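Cytochrome P450 monooxygenase (PDB 6KBH) probably acts as a self-sufficient monooxygenase, joining a heme-binding P450 part to FMN- and [2Fe-2S]-binding parts that would pass it electrons. Local coordinates at residues A[105-110]-A[220-225]; A[112-117]-A[224-229]; A[417-422]-A[439-444]; A[493-498]-A[530-535]; A[578-583]-A[653-658]. One frame throughout, in Å; residues are numbered along the deposited sequence.

In the fold
Three of the contacts belong to the P450 part and two to the flavin-binding part. Contacts 1 and 2 form one continuous interface between helices 108-116 and 219-242, their centres 8 Å apart and joined where A110 O packs on A226 CB at 3.3 Å. Contact 3, in a small antiparallel sheet, has its centre 38 Å from that of contact 1; all three lie away from the heme site. Contacts 4 and 5, with centres 31 Å apart, belong to different domains of the reductase part; the side chain of Q535 is about 10 Å from the bound FMN and that of Y658 about 13 Å, neither in contact with it. Contacts 1 and 5 are the furthest separated, 81 Å between centres.

Contact 1 of 5, residues A[105-110]-A[220-225]; sequences PTSDEA and EQQVAV
The side-chain oxygen of Q222 receives two donors from S107: the backbone N bonds to OE1 at 2.7 Å, tilted from the amide plane, and the hydroxyl OG adds a weak bond at 3.2 Å. On the other side of the same amide, NE2 donates to P105 O, which it meets from above the plane of that carbonyl though nearly within its own amide plane. One glutamine thus clamps the loop before helix 108-116 at two backbone points, which fixes the rotation of its amide group. S107 is also the N-cap: its OG accepts from A110 N at 3.3 Å, so Q222 holds the residue that caps the helix. Beyond the polar clamp the packing is apolar. A110 CB rests 4.0 Å from Q222 CB, and V223 CG1 reaches both A110 CB and E109 CG at 4.1 Å. T104, P217 and N212 of helix 210-214 also touch Q222, where the start of helix 108-116 meets that of the long helix 219-242.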
# COMPACT_ATOMS: atom_id res chain seq x y z
N PRO A 105 0.70 33.10 18.36
CA PRO A 105 0.10 32.66 19.61
C PRO A 105 -1.35 33.12 19.75
O PRO A 105 -1.78 34.11 19.16
CB PRO A 105 0.98 33.29 20.69
CG PRO A 105 2.26 33.67 19.98
CD PRO A 105 1.84 34.01 18.58
N THR A 106 -2.10 32.36 20.55
CA THR A 106 -3.50 32.68 20.81
C THR A 106 -3.60 33.91 21.69
O THR A 106 -2.94 34.00 22.73
CB THR A 106 -4.19 31.48 21.46
OG1 THR A 106 -4.14 30.35 20.58
CG2 THR A 106 -5.63 31.81 21.78
N SER A 107 -4.44 34.86 21.28
CA SER A 107 -4.60 36.09 22.04
C SER A 107 -5.30 35.83 23.37
O SER A 107 -5.96 34.80 23.57
CB SER A 107 -5.38 37.13 21.23
OG SER A 107 -6.71 36.71 21.01
N ASP A 108 -5.15 36.78 24.30
CA ASP A 108 -5.83 36.69 25.58
C ASP A 108 -7.34 36.57 25.39
O ASP A 108 -8.01 35.82 26.10
CB ASP A 108 -5.50 37.91 26.44
CG ASP A 108 -4.03 38.00 26.79
OD1 ASP A 108 -3.39 36.94 26.95
OD2 ASP A 108 -3.52 39.13 26.89
N GLU A 109 -7.88 37.32 24.42
CA GLU A 109 -9.30 37.25 24.11
C GLU A 109 -9.73 35.83 23.75
O GLU A 109 -10.69 35.30 24.31
CB GLU A 109 -9.61 38.22 22.97
CG GLU A 109 -11.07 38.58 22.81
CD GLU A 109 -11.27 39.69 21.78
OE1 GLU A 109 -10.27 40.07 21.12
OE2 GLU A 109 -12.41 40.18 21.64
N ALA A 110 -9.01 35.20 22.82
CA ALA A 110 -9.41 33.89 22.34
C ALA A 110 -9.20 32.80 23.39
O ALA A 110 -9.94 31.82 23.41
CB ALA A 110 -8.66 33.54 21.05
N GLU A 220 -9.61 38.49 15.18
CA GLU A 220 -10.99 38.07 14.99
C GLU A 220 -11.09 36.61 14.56
O GLU A 220 -12.00 35.89 14.98
CB GLU A 220 -11.68 38.97 13.96
CG GLU A 220 -11.33 40.46 14.05
CD GLU A 220 -9.96 40.81 13.48
OE1 GLU A 220 -8.96 40.38 14.08
OE2 GLU A 220 -9.88 41.52 12.45
N GLN A 221 -10.18 36.18 13.69
CA GLN A 221 -10.14 34.78 13.28
C GLN A 221 -9.86 33.88 14.48
O GLN A 221 -10.51 32.84 14.66
CB GLN A 221 -9.08 34.57 12.20
CG GLN A 221 -9.57 34.86 10.79
CD GLN A 221 -8.44 35.21 9.84
OE1 GLN A 221 -7.39 35.69 10.27
NE2 GLN A 221 -8.65 34.97 8.56
N GLN A 222 -8.88 34.26 15.30
CA GLN A 222 -8.52 33.47 16.47
C GLN A 222 -9.73 33.22 17.37
O GLN A 222 -9.95 32.09 17.83
CB GLN A 222 -7.41 34.17 17.26
CG GLN A 222 -6.01 33.87 16.78
CD GLN A 222 -4.96 34.36 17.76
OE1 GLN A 222 -5.27 35.10 18.69
NE2 GLN A 222 -3.71 33.96 17.54
N VAL A 223 -10.53 34.25 17.63
CA VAL A 223 -11.67 34.08 18.53
C VAL A 223 -12.75 33.23 17.88
O VAL A 223 -13.34 32.36 18.54
CB VAL A 223 -12.20 35.45 19.01
CG1 VAL A 223 -11.05 36.37 19.40
CG2 VAL A 223 -13.10 36.12 17.98
N ALA A 224 -13.02 33.44 16.59
CA ALA A 224 -14.07 32.68 15.92
C ALA A 224 -13.76 31.19 15.93
O ALA A 224 -14.68 30.36 15.95
CB ALA A 224 -14.26 33.18 14.50
N VAL A 225 -12.47 30.83 15.90
CA VAL A 225 -12.09 29.43 16.04
C VAL A 225 -12.29 28.97 17.48
O VAL A 225 -12.89 27.93 17.74
CB VAL A 225 -10.63 29.23 15.58
CG1 VAL A 225 -10.12 27.86 16.00
CG2 VAL A 225 -10.54 29.40 14.07

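Contact 2 of 5, residues A[112-117]-A[224-229]; sequences AVLARY and AVADAV
V113 turns CG1 anti to its backbone N (chi1 -177°), which sets this methyl against D227, while L114 has its CG anti to the carbonyl carbon and leans over A226. The leucine puts its CG 3.6 Å from A226 CB and its CD2 3.7 Å from A226 O. A little further along, L114 CD2 meets V229 CG1 at 4.2 Å. V113 CB also approaches A226 CB, at 4.1 Å, so valine and leucine both pack on the alanine methyl. The segments of the two helices run nearly parallel, 9° between their directions, with axes 8.4 Å apart. Helix 108-116 falls between the helices usually labelled B and C in P450s, and the long helix 219-242 is probably the G helix, so this is consistent with B'-to-G packing. Its polar margin lies at D227. OD1 rests 3.7 Å from V113 CG1 and comes to the edge of the Y117 ring, 4.1 Å from CE1, with carboxylate and ring planes 74° apart. K231, one turn on, lies close to both of these residues: its NZ has a weak hydrogen bond with Y117 OH and a long, weak ion pair with D227 OD2.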
# COMPACT_ATOMS: atom_id res chain seq x y z
N ALA A 112 -9.63 33.38 26.61
CA ALA A 112 -10.78 33.59 27.47
C ALA A 112 -12.02 32.90 26.91
O ALA A 112 -12.80 32.31 27.67
CB ALA A 112 -11.03 35.09 27.66
N VAL A 113 -12.21 32.97 25.59
CA VAL A 113 -13.34 32.28 24.96
C VAL A 113 -13.22 30.78 25.16
O VAL A 113 -14.21 30.09 25.44
CB VAL A 113 -13.42 32.66 23.47
CG1 VAL A 113 -14.63 32.01 22.83
CG2 VAL A 113 -13.47 34.17 23.30
N LEU A 114 -12.00 30.24 25.00
CA LEU A 114 -11.79 28.81 25.22
C LEU A 114 -12.06 28.44 26.68
O LEU A 114 -12.70 27.41 26.95
CB LEU A 114 -10.37 28.42 24.83
CG LEU A 114 -10.01 28.35 23.35
CD1 LEU A 114 -8.50 28.23 23.19
CD2 LEU A 114 -10.72 27.19 22.67
N ALA A 115 -11.59 29.26 27.62
CA ALA A 115 -11.78 28.95 29.03
C ALA A 115 -13.25 29.03 29.44
O ALA A 115 -13.66 28.37 30.40
CB ALA A 115 -10.94 29.88 29.89
N ARG A 116 -14.05 29.83 28.72
CA ARG A 116 -15.46 29.96 29.06
C ARG A 116 -16.22 28.65 28.85
O ARG A 116 -17.14 28.34 29.61
CB ARG A 116 -16.10 31.09 28.26
CG ARG A 116 -15.84 32.47 28.84
CD ARG A 116 -16.90 33.46 28.40
NE ARG A 116 -16.90 33.65 26.96
CZ ARG A 116 -16.20 34.59 26.33
NH1 ARG A 116 -15.43 35.42 27.02
NH2 ARG A 116 -16.26 34.69 25.01
N TYR A 117 -15.85 27.88 27.82
CA TYR A 117 -16.35 26.52 27.68
C TYR A 117 -15.54 25.51 28.48
O TYR A 117 -15.75 24.31 28.32
CB TYR A 117 -16.37 26.11 26.20
CG TYR A 117 -17.40 26.81 25.36
CD1 TYR A 117 -17.15 28.06 24.80
CD2 TYR A 117 -18.64 26.23 25.11
CE1 TYR A 117 -18.09 28.70 24.02
CE2 TYR A 117 -19.59 26.86 24.33
CZ TYR A 117 -19.31 28.10 23.79
OH TYR A 117 -20.25 28.74 23.02
N ALA A 224 -13.02 33.44 16.59
CA ALA A 224 -14.07 32.68 15.92
C ALA A 224 -13.76 31.19 15.93
O ALA A 224 -14.68 30.36 15.95
CB ALA A 224 -14.26 33.18 14.50
N VAL A 225 -12.47 30.83 15.90
CA VAL A 225 -12.09 29.43 16.04
C VAL A 225 -12.29 28.97 17.48
O VAL A 225 -12.89 27.93 17.74
CB VAL A 225 -10.63 29.23 15.58
CG1 VAL A 225 -10.12 27.86 16.00
CG2 VAL A 225 -10.54 29.40 14.07
N ALA A 226 -11.79 29.76 18.44
CA ALA A 226 -11.97 29.44 19.86
C ALA A 226 -13.45 29.29 20.21
O ALA A 226 -13.80 28.51 21.11
CB ALA A 226 -11.32 30.51 20.73
N ASP A 227 -14.32 30.03 19.53
CA ASP A 227 -15.75 29.90 19.79
C ASP A 227 -16.30 28.60 19.22
O ASP A 227 -17.05 27.89 19.89
CB ASP A 227 -16.49 31.11 19.21
CG ASP A 227 -17.84 31.34 19.86
OD1 ASP A 227 -17.87 31.55 21.09
OD2 ASP A 227 -18.86 31.34 19.15
N ALA A 228 -15.94 28.27 17.98
CA ALA A 228 -16.41 27.02 17.38
C ALA A 228 -15.78 25.81 18.06
O ALA A 228 -16.44 24.77 18.19
CB ALA A 228 -16.11 27.01 15.88
N VAL A 229 -14.53 25.91 18.49
CA VAL A 229 -13.86 24.79 19.14
C VAL A 229 -14.42 24.58 20.54
O VAL A 229 -14.60 23.44 20.99
CB VAL A 229 -12.34 25.01 19.15
CG1 VAL A 229 -11.64 23.99 20.04
CG2 VAL A 229 -11.79 24.94 17.73

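Contact 3 of 5, residues A[417-422]-A[439-444]; sequences MELVPD and VWVRWD
M417 lies obliquely across V441, with its CG 3.6 Å from V441 CB and its SD and CE continuing over the two valine methyls. Its CB also meets W443 CB, and L175 of helix 175-180 touches both M417 and V441. L419 brings CD2 to V439 CG2 at 3.5 Å, the two side chains crossing at about a right angle, and L299 of helix 284-300 packs on L419 and V441. Outward from this core runs the backbone ladder. E418 and R442 form an antiparallel hydrogen-bonded pair, E418 N to R442 O and R442 N to E418 O both 2.8 Å long, and V420 N adds a bond to W440 O at 3.0 Å. At the polar edge the side chains of the same pair lie side by side and point the same way; they leave the same face of the sheet, and both set CG between the backbone N and the carbonyl carbon (chi1 65° in E418, 74° in R442). A salt bridge closes between their ends: R442 NH1 donates to E418 OE2 at 3.1 Å, within the guanidinium plane but above that of the carboxylate, the two planes being 57° apart. P421 CD leans on the same guanidinium, 3.4 Å from NH1. With strand 172-174 on the far side of 440-442, this makes a three-stranded antiparallel sheet whose topology matches the small third sheet of the P450 fold.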
# COMPACT_ATOMS: atom_id res chain seq x y z
N MET A 417 -15.92 14.60 -17.66
CA MET A 417 -15.76 15.80 -16.85
C MET A 417 -14.39 16.42 -17.11
O MET A 417 -13.38 15.71 -17.19
CB MET A 417 -15.92 15.46 -15.37
CG MET A 417 -15.45 16.52 -14.41
SD MET A 417 -15.07 15.84 -12.78
CE MET A 417 -16.71 15.49 -12.16
N GLU A 418 -14.36 17.74 -17.24
CA GLU A 418 -13.09 18.45 -17.41
C GLU A 418 -13.09 19.71 -16.55
O GLU A 418 -14.12 20.17 -16.07
CB GLU A 418 -12.82 18.81 -18.88
CG GLU A 418 -13.78 19.81 -19.49
CD GLU A 418 -13.47 20.11 -20.94
OE1 GLU A 418 -12.50 19.53 -21.48
OE2 GLU A 418 -14.19 20.93 -21.55
N LEU A 419 -11.89 20.25 -16.37
CA LEU A 419 -11.72 21.47 -15.60
C LEU A 419 -12.18 22.68 -16.41
O LEU A 419 -11.93 22.78 -17.61
CB LEU A 419 -10.25 21.65 -15.21
CG LEU A 419 -9.75 20.92 -13.96
CD1 LEU A 419 -8.23 21.03 -13.86
CD2 LEU A 419 -10.41 21.49 -12.73
N VAL A 420 -12.88 23.59 -15.73
CA VAL A 420 -13.19 24.90 -16.31
C VAL A 420 -11.86 25.57 -16.66
O VAL A 420 -11.03 25.80 -15.77
CB VAL A 420 -14.01 25.76 -15.34
CG1 VAL A 420 -14.12 27.18 -15.85
CG2 VAL A 420 -15.39 25.15 -15.13
N PRO A 421 -11.61 25.87 -17.93
CA PRO A 421 -10.31 26.42 -18.32
C PRO A 421 -10.12 27.83 -17.78
O PRO A 421 -11.04 28.46 -17.26
CB PRO A 421 -10.35 26.41 -19.85
CG PRO A 421 -11.46 25.45 -20.20
CD PRO A 421 -12.46 25.59 -19.10
N ASP A 422 -8.88 28.32 -17.93
CA ASP A 422 -8.47 29.63 -17.42
C ASP A 422 -8.89 29.81 -15.96
O ASP A 422 -9.39 30.87 -15.56
CB ASP A 422 -9.03 30.76 -18.29
CG ASP A 422 -8.41 30.78 -19.68
OD1 ASP A 422 -7.47 30.00 -19.93
OD2 ASP A 422 -8.86 31.59 -20.52
N VAL A 439 -12.35 23.51 -6.86
CA VAL A 439 -12.04 22.94 -8.16
C VAL A 439 -13.34 22.94 -8.96
O VAL A 439 -14.36 22.41 -8.50
CB VAL A 439 -11.39 21.54 -8.06
CG1 VAL A 439 -12.40 20.42 -7.95
CG2 VAL A 439 -10.45 21.30 -9.22
N TRP A 440 -13.35 23.65 -10.08
CA TRP A 440 -14.55 23.87 -10.87
C TRP A 440 -14.50 22.97 -12.10
O TRP A 440 -13.53 23.03 -12.87
CB TRP A 440 -14.69 25.34 -11.28
CG TRP A 440 -14.97 26.26 -10.12
CD1 TRP A 440 -14.07 27.07 -9.49
CD2 TRP A 440 -16.22 26.46 -9.46
NE1 TRP A 440 -14.69 27.77 -8.48
CE2 TRP A 440 -16.01 27.41 -8.44
CE3 TRP A 440 -17.51 25.94 -9.64
CZ2 TRP A 440 -17.04 27.84 -7.60
CZ3 TRP A 440 -18.53 26.37 -8.80
CH2 TRP A 440 -18.28 27.31 -7.79
N VAL A 441 -15.52 22.14 -12.27
CA VAL A 441 -15.52 21.11 -13.30
C VAL A 441 -16.80 21.20 -14.10
O VAL A 441 -17.89 21.40 -13.55
CB VAL A 441 -15.34 19.70 -12.69
CG1 VAL A 441 -13.98 19.57 -12.04
CG2 VAL A 441 -16.43 19.42 -11.68
N ARG A 442 -16.66 21.06 -15.42
CA ARG A 442 -17.78 20.96 -16.34
C ARG A 442 -17.88 19.53 -16.87
O ARG A 442 -16.92 18.77 -16.83
CB ARG A 442 -17.61 21.94 -17.51
CG ARG A 442 -16.54 21.47 -18.48
CD ARG A 442 -16.58 22.16 -19.84
NE ARG A 442 -16.65 23.62 -19.74
CZ ARG A 442 -15.75 24.43 -20.28
NH1 ARG A 442 -14.72 23.94 -20.95
NH2 ARG A 442 -15.89 25.75 -20.15
N TRP A 443 -19.07 19.18 -17.35
CA TRP A 443 -19.28 17.95 -18.10
C TRP A 443 -20.58 18.07 -18.87
O TRP A 443 -21.38 18.98 -18.63
CB TRP A 443 -19.28 16.71 -17.19
CG TRP A 443 -20.51 16.57 -16.35
CD1 TRP A 443 -21.64 15.87 -16.64
CD2 TRP A 443 -20.73 17.15 -15.06
NE1 TRP A 443 -22.55 15.97 -15.62
CE2 TRP A 443 -22.01 16.75 -14.63
CE3 TRP A 443 -19.96 17.96 -14.22
CZ2 TRP A 443 -22.54 17.15 -13.41
CZ3 TRP A 443 -20.49 18.35 -13.02
CH2 TRP A 443 -21.76 17.95 -12.62
N ASP A 444 -20.78 17.14 -19.80
CA ASP A 444 -22.00 17.10 -20.60
C ASP A 444 -23.04 16.24 -19.90
O ASP A 444 -22.88 15.01 -19.86
CB ASP A 444 -21.70 16.56 -22.00
CG ASP A 444 -22.86 16.76 -22.96
OD1 ASP A 444 -23.95 17.19 -22.52
OD2 ASP A 444 -22.67 16.51 -24.17

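Contact 4 of 5, residues A[493-498]-A[530-535]; sequences TLRDTS and DRTTFQ
L494 and F534 are locked together by two backbone bonds, L494 N to F534 O at 2.9 Å and F534 N to L494 O at 3.2 Å, as an antiparallel hydrogen-bonded pair. Non-hydrogen-bonded pairs flank it, T493 with Q535 and R495 with T533, and their side chains share the other face of the sheet. There the extended chain of Q535 runs alongside T493, pointing the same way, so that Q535 CG lies 3.6 Å from the methyl CG2 of T493. An alanine in place of Q535 would strip CG and the amide from beside that methyl and probably leave a gap next to T493 CG2. The OG1 of T493, set between the backbone N and the carbonyl carbon (chi1 40°), bonds to G481 O, while CG2 faces Q535. R495 likewise lies alongside T533, though their closest approach is doubtful in the model. Further out, L494 packs on V479 of strand 475-486, and the F534 ring meets that of W505 with planes at about 75° while also touching M477, L502 and L524. Further along the chain, D496 OD1 accepts from S498 N at 2.7 Å, an Asx turn. Strand 489-496 thus lies between 475-486 and 533-536 in the antiparallel flavin-binding domain of the ferredoxin reductase type, with the Q535 side chain about 10 Å from that of S523, which binds the FMN.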
# COMPACT_ATOMS: atom_id res chain seq x y z
N THR A 493 -5.35 -17.79 -23.67
CA THR A 493 -4.46 -16.90 -24.40
C THR A 493 -4.69 -15.48 -23.91
O THR A 493 -5.79 -14.94 -24.08
CB THR A 493 -4.69 -17.00 -25.91
OG1 THR A 493 -6.09 -17.10 -26.16
CG2 THR A 493 -4.01 -18.23 -26.47
N LEU A 494 -3.67 -14.88 -23.31
CA LEU A 494 -3.80 -13.57 -22.67
C LEU A 494 -3.04 -12.53 -23.47
O LEU A 494 -1.83 -12.66 -23.69
CB LEU A 494 -3.31 -13.63 -21.22
CG LEU A 494 -4.33 -14.33 -20.31
CD1 LEU A 494 -3.78 -14.49 -18.90
CD2 LEU A 494 -5.65 -13.58 -20.30
N ARG A 495 -3.75 -11.48 -23.89
CA ARG A 495 -3.26 -10.42 -24.76
C ARG A 495 -3.06 -9.13 -23.96
O ARG A 495 -3.93 -8.75 -23.17
CB ARG A 495 -4.26 -10.13 -25.88
CG ARG A 495 -4.28 -11.15 -26.99
CD ARG A 495 -3.04 -11.02 -27.83
NE ARG A 495 -2.80 -12.24 -28.57
CZ ARG A 495 -3.23 -12.52 -29.79
NH1 ARG A 495 -3.94 -11.64 -30.48
NH2 ARG A 495 -2.93 -13.71 -30.32
N ASP A 496 -1.95 -8.43 -24.20
CA ASP A 496 -1.74 -7.12 -23.61
C ASP A 496 -2.44 -6.07 -24.46
O ASP A 496 -2.14 -5.91 -25.65
CB ASP A 496 -0.24 -6.79 -23.47
CG ASP A 496 0.01 -5.40 -22.84
OD1 ASP A 496 -0.95 -4.64 -22.58
OD2 ASP A 496 1.19 -5.07 -22.59
N THR A 497 -3.36 -5.33 -23.82
CA THR A 497 -4.13 -4.30 -24.50
C THR A 497 -3.33 -3.03 -24.75
O THR A 497 -3.62 -2.30 -25.70
CB THR A 497 -5.36 -3.98 -23.66
OG1 THR A 497 -4.99 -3.11 -22.58
CG2 THR A 497 -5.94 -5.25 -23.08
N SER A 498 -2.33 -2.75 -23.91
CA SER A 498 -1.48 -1.58 -24.13
C SER A 498 -0.85 -1.61 -25.51
O SER A 498 -0.66 -0.57 -26.14
CB SER A 498 -0.38 -1.52 -23.07
OG SER A 498 0.68 -2.41 -23.38
N ASP A 530 7.14 -15.44 -28.77
CA ASP A 530 5.94 -14.64 -28.96
C ASP A 530 5.79 -13.74 -27.74
O ASP A 530 5.43 -14.21 -26.66
CB ASP A 530 4.71 -15.50 -29.17
CG ASP A 530 3.50 -14.69 -29.56
OD1 ASP A 530 3.66 -13.46 -29.65
OD2 ASP A 530 2.42 -15.26 -29.78
N ARG A 531 6.07 -12.46 -27.92
CA ARG A 531 6.06 -11.50 -26.82
C ARG A 531 4.96 -10.46 -27.01
O ARG A 531 5.11 -9.30 -26.62
CB ARG A 531 7.43 -10.86 -26.67
CG ARG A 531 8.54 -11.91 -26.70
CD ARG A 531 9.44 -11.79 -25.49
NE ARG A 531 9.69 -10.39 -25.16
CZ ARG A 531 10.44 -9.58 -25.90
NH1 ARG A 531 11.01 -10.02 -27.01
NH2 ARG A 531 10.61 -8.32 -25.52
N THR A 532 3.85 -10.87 -27.61
CA THR A 532 2.58 -10.18 -27.46
C THR A 532 1.61 -10.95 -26.58
O THR A 532 0.50 -10.45 -26.33
CB THR A 532 1.93 -9.90 -28.82
OG1 THR A 532 0.56 -9.52 -28.62
CG2 THR A 532 1.96 -11.12 -29.72
N THR A 533 2.00 -12.12 -26.06
CA THR A 533 1.09 -12.97 -25.29
C THR A 533 1.75 -13.82 -24.21
O THR A 533 2.94 -14.13 -24.24
CB THR A 533 0.35 -13.97 -26.18
OG1 THR A 533 1.20 -14.41 -27.24
CG2 THR A 533 -0.96 -13.39 -26.67
N PHE A 534 0.89 -14.23 -23.28
CA PHE A 534 1.13 -15.30 -22.33
C PHE A 534 0.07 -16.38 -22.52
O PHE A 534 -1.07 -16.09 -22.88
CB PHE A 534 1.07 -14.77 -20.90
CG PHE A 534 2.24 -13.90 -20.54
CD1 PHE A 534 3.46 -14.05 -21.15
CD2 PHE A 534 2.09 -12.91 -19.57
CE1 PHE A 534 4.53 -13.24 -20.81
CE2 PHE A 534 3.15 -12.11 -19.23
CZ PHE A 534 4.37 -12.27 -19.84
N GLN A 535 0.46 -17.63 -22.27
CA GLN A 535 -0.47 -18.76 -22.33
C GLN A 535 -0.37 -19.56 -21.05
O GLN A 535 0.73 -19.92 -20.62
CB GLN A 535 -0.19 -19.66 -23.54
CG GLN A 535 -1.12 -19.42 -24.72
CD GLN A 535 -0.82 -20.32 -25.89
OE1 GLN A 535 0.26 -20.91 -25.98
NE2 GLN A 535 -1.76 -20.43 -26.82

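Contact 5 of 5, residues A[578-583]-A[653-658]; sequences RYVFVA and DGTQVY
R578 and T655 lie side by side on two neighbouring strands in a five-stranded parallel sheet, the nucleotide-binding type of fold characteristic of ferredoxin reductases. The arginine grips the threonine hydroxyl side-on: NH2 reaches T655 OG1 at 3.0 Å and NE at 3.2 Å, with that oxygen lying a little out of the guanidinium plane. V580 CG1 sits over one guanidinium face, 3.4 Å above it near the rim. An alanine in place of R578 would probably leave T655 OG1 without these two donors and V580 CG1 without its flat cover. On the opposite face of the sheet Y579 and Y658 also point the same way, Y579 CD1 approaching the edge of the Y658 ring 4.1 Å from CE1. That ring is fixed further by stacking on H682 and by a hydrogen bond between its OH and the backbone N of D573. Between the tyrosines and the arginine run the strands themselves, 31° apart in direction. Q656 joins them twice, its N bonded to R578 O at 3.0 Å and its O accepting from V580 N at 3.1 Å.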
# COMPACT_ATOMS: atom_id res chain seq x y z
N ARG A 578 22.71 -33.16 -18.19
CA ARG A 578 21.50 -33.72 -18.76
C ARG A 578 20.34 -33.33 -17.86
O ARG A 578 20.52 -33.01 -16.68
CB ARG A 578 21.59 -35.24 -18.92
CG ARG A 578 20.32 -35.97 -19.37
CD ARG A 578 20.62 -37.44 -19.62
NE ARG A 578 20.93 -38.18 -18.40
CZ ARG A 578 20.27 -39.26 -17.99
NH1 ARG A 578 19.27 -39.75 -18.70
NH2 ARG A 578 20.63 -39.87 -16.87
N TYR A 579 19.15 -33.31 -18.44
CA TYR A 579 17.94 -33.03 -17.70
C TYR A 579 17.00 -34.19 -17.93
O TYR A 579 16.72 -34.55 -19.07
CB TYR A 579 17.34 -31.71 -18.16
CG TYR A 579 18.43 -30.72 -18.49
CD1 TYR A 579 19.03 -29.99 -17.48
CD2 TYR A 579 18.93 -30.58 -19.78
CE1 TYR A 579 20.06 -29.11 -17.75
CE2 TYR A 579 19.96 -29.71 -20.06
CZ TYR A 579 20.52 -28.98 -19.04
OH TYR A 579 21.54 -28.11 -19.33
N VAL A 580 16.51 -34.79 -16.86
CA VAL A 580 15.41 -35.72 -16.98
C VAL A 580 14.26 -35.08 -16.23
O VAL A 580 14.45 -34.59 -15.11
CB VAL A 580 15.74 -37.14 -16.48
CG1 VAL A 580 16.99 -37.63 -17.21
CG2 VAL A 580 15.80 -37.25 -14.94
N PHE A 581 13.11 -34.97 -16.89
CA PHE A 581 11.96 -34.28 -16.35
C PHE A 581 10.91 -35.33 -16.03
O PHE A 581 10.64 -36.20 -16.85
CB PHE A 581 11.40 -33.27 -17.36
CG PHE A 581 12.44 -32.36 -18.00
CD1 PHE A 581 13.11 -32.74 -19.14
CD2 PHE A 581 12.71 -31.11 -17.44
CE1 PHE A 581 14.04 -31.89 -19.73
CE2 PHE A 581 13.64 -30.26 -18.02
CZ PHE A 581 14.31 -30.65 -19.17
N VAL A 582 10.35 -35.28 -14.83
CA VAL A 582 9.21 -36.12 -14.49
C VAL A 582 8.05 -35.19 -14.20
O VAL A 582 8.24 -34.12 -13.62
CB VAL A 582 9.49 -37.09 -13.33
CG1 VAL A 582 9.81 -36.34 -12.08
CG2 VAL A 582 8.33 -38.05 -13.13
N ALA A 583 6.86 -35.56 -14.67
CA ALA A 583 5.72 -34.65 -14.71
C ALA A 583 4.45 -35.42 -14.44
O ALA A 583 4.23 -36.50 -15.01
CB ALA A 583 5.62 -33.95 -16.08
N ASP A 653 26.91 -38.49 -12.18
CA ASP A 653 27.48 -37.19 -11.82
C ASP A 653 26.81 -35.96 -12.42
O ASP A 653 26.57 -34.98 -11.71
CB ASP A 653 28.96 -37.24 -12.20
CG ASP A 653 29.60 -35.87 -12.23
OD1 ASP A 653 29.69 -35.25 -11.16
OD2 ASP A 653 30.04 -35.43 -13.32
N GLY A 654 26.54 -35.98 -13.72
CA GLY A 654 26.06 -34.78 -14.38
C GLY A 654 24.55 -34.58 -14.37
O GLY A 654 24.08 -33.44 -14.43
N THR A 655 23.78 -35.66 -14.29
CA THR A 655 22.33 -35.57 -14.46
C THR A 655 21.69 -34.70 -13.39
O THR A 655 22.00 -34.81 -12.20
CB THR A 655 21.70 -36.96 -14.44
OG1 THR A 655 22.22 -37.76 -15.51
CG2 THR A 655 20.18 -36.86 -14.58
N GLN A 656 20.79 -33.82 -13.83
CA GLN A 656 19.85 -33.09 -12.99
C GLN A 656 18.43 -33.53 -13.30
O GLN A 656 18.14 -34.09 -14.36
CB GLN A 656 19.97 -31.57 -13.19
CG GLN A 656 21.08 -30.90 -12.40
CD GLN A 656 21.01 -29.39 -12.49
OE1 GLN A 656 20.20 -28.84 -13.24
NE2 GLN A 656 21.86 -28.71 -11.73
N VAL A 657 17.53 -33.28 -12.34
CA VAL A 657 16.11 -33.63 -12.48
C VAL A 657 15.26 -32.48 -11.96
O VAL A 657 15.30 -32.16 -10.76
CB VAL A 657 15.75 -34.92 -11.70
CG1 VAL A 657 14.30 -35.34 -12.01
CG2 VAL A 657 16.74 -36.08 -11.90
N TYR A 658 14.48 -31.86 -12.84
CA TYR A 658 13.42 -30.96 -12.41
C TYR A 658 12.07 -31.66 -12.57
O TYR A 658 11.88 -32.47 -13.48
CB TYR A 658 13.41 -29.64 -13.19
CG TYR A 658 14.74 -28.95 -13.23
CD1 TYR A 658 15.75 -29.40 -14.06
CD2 TYR A 658 14.99 -27.85 -12.43
CE1 TYR A 658 16.96 -28.78 -14.10
CE2 TYR A 658 16.20 -27.22 -12.46
CZ TYR A 658 17.19 -27.69 -13.30
OH TYR A 658 18.42 -27.08 -13.36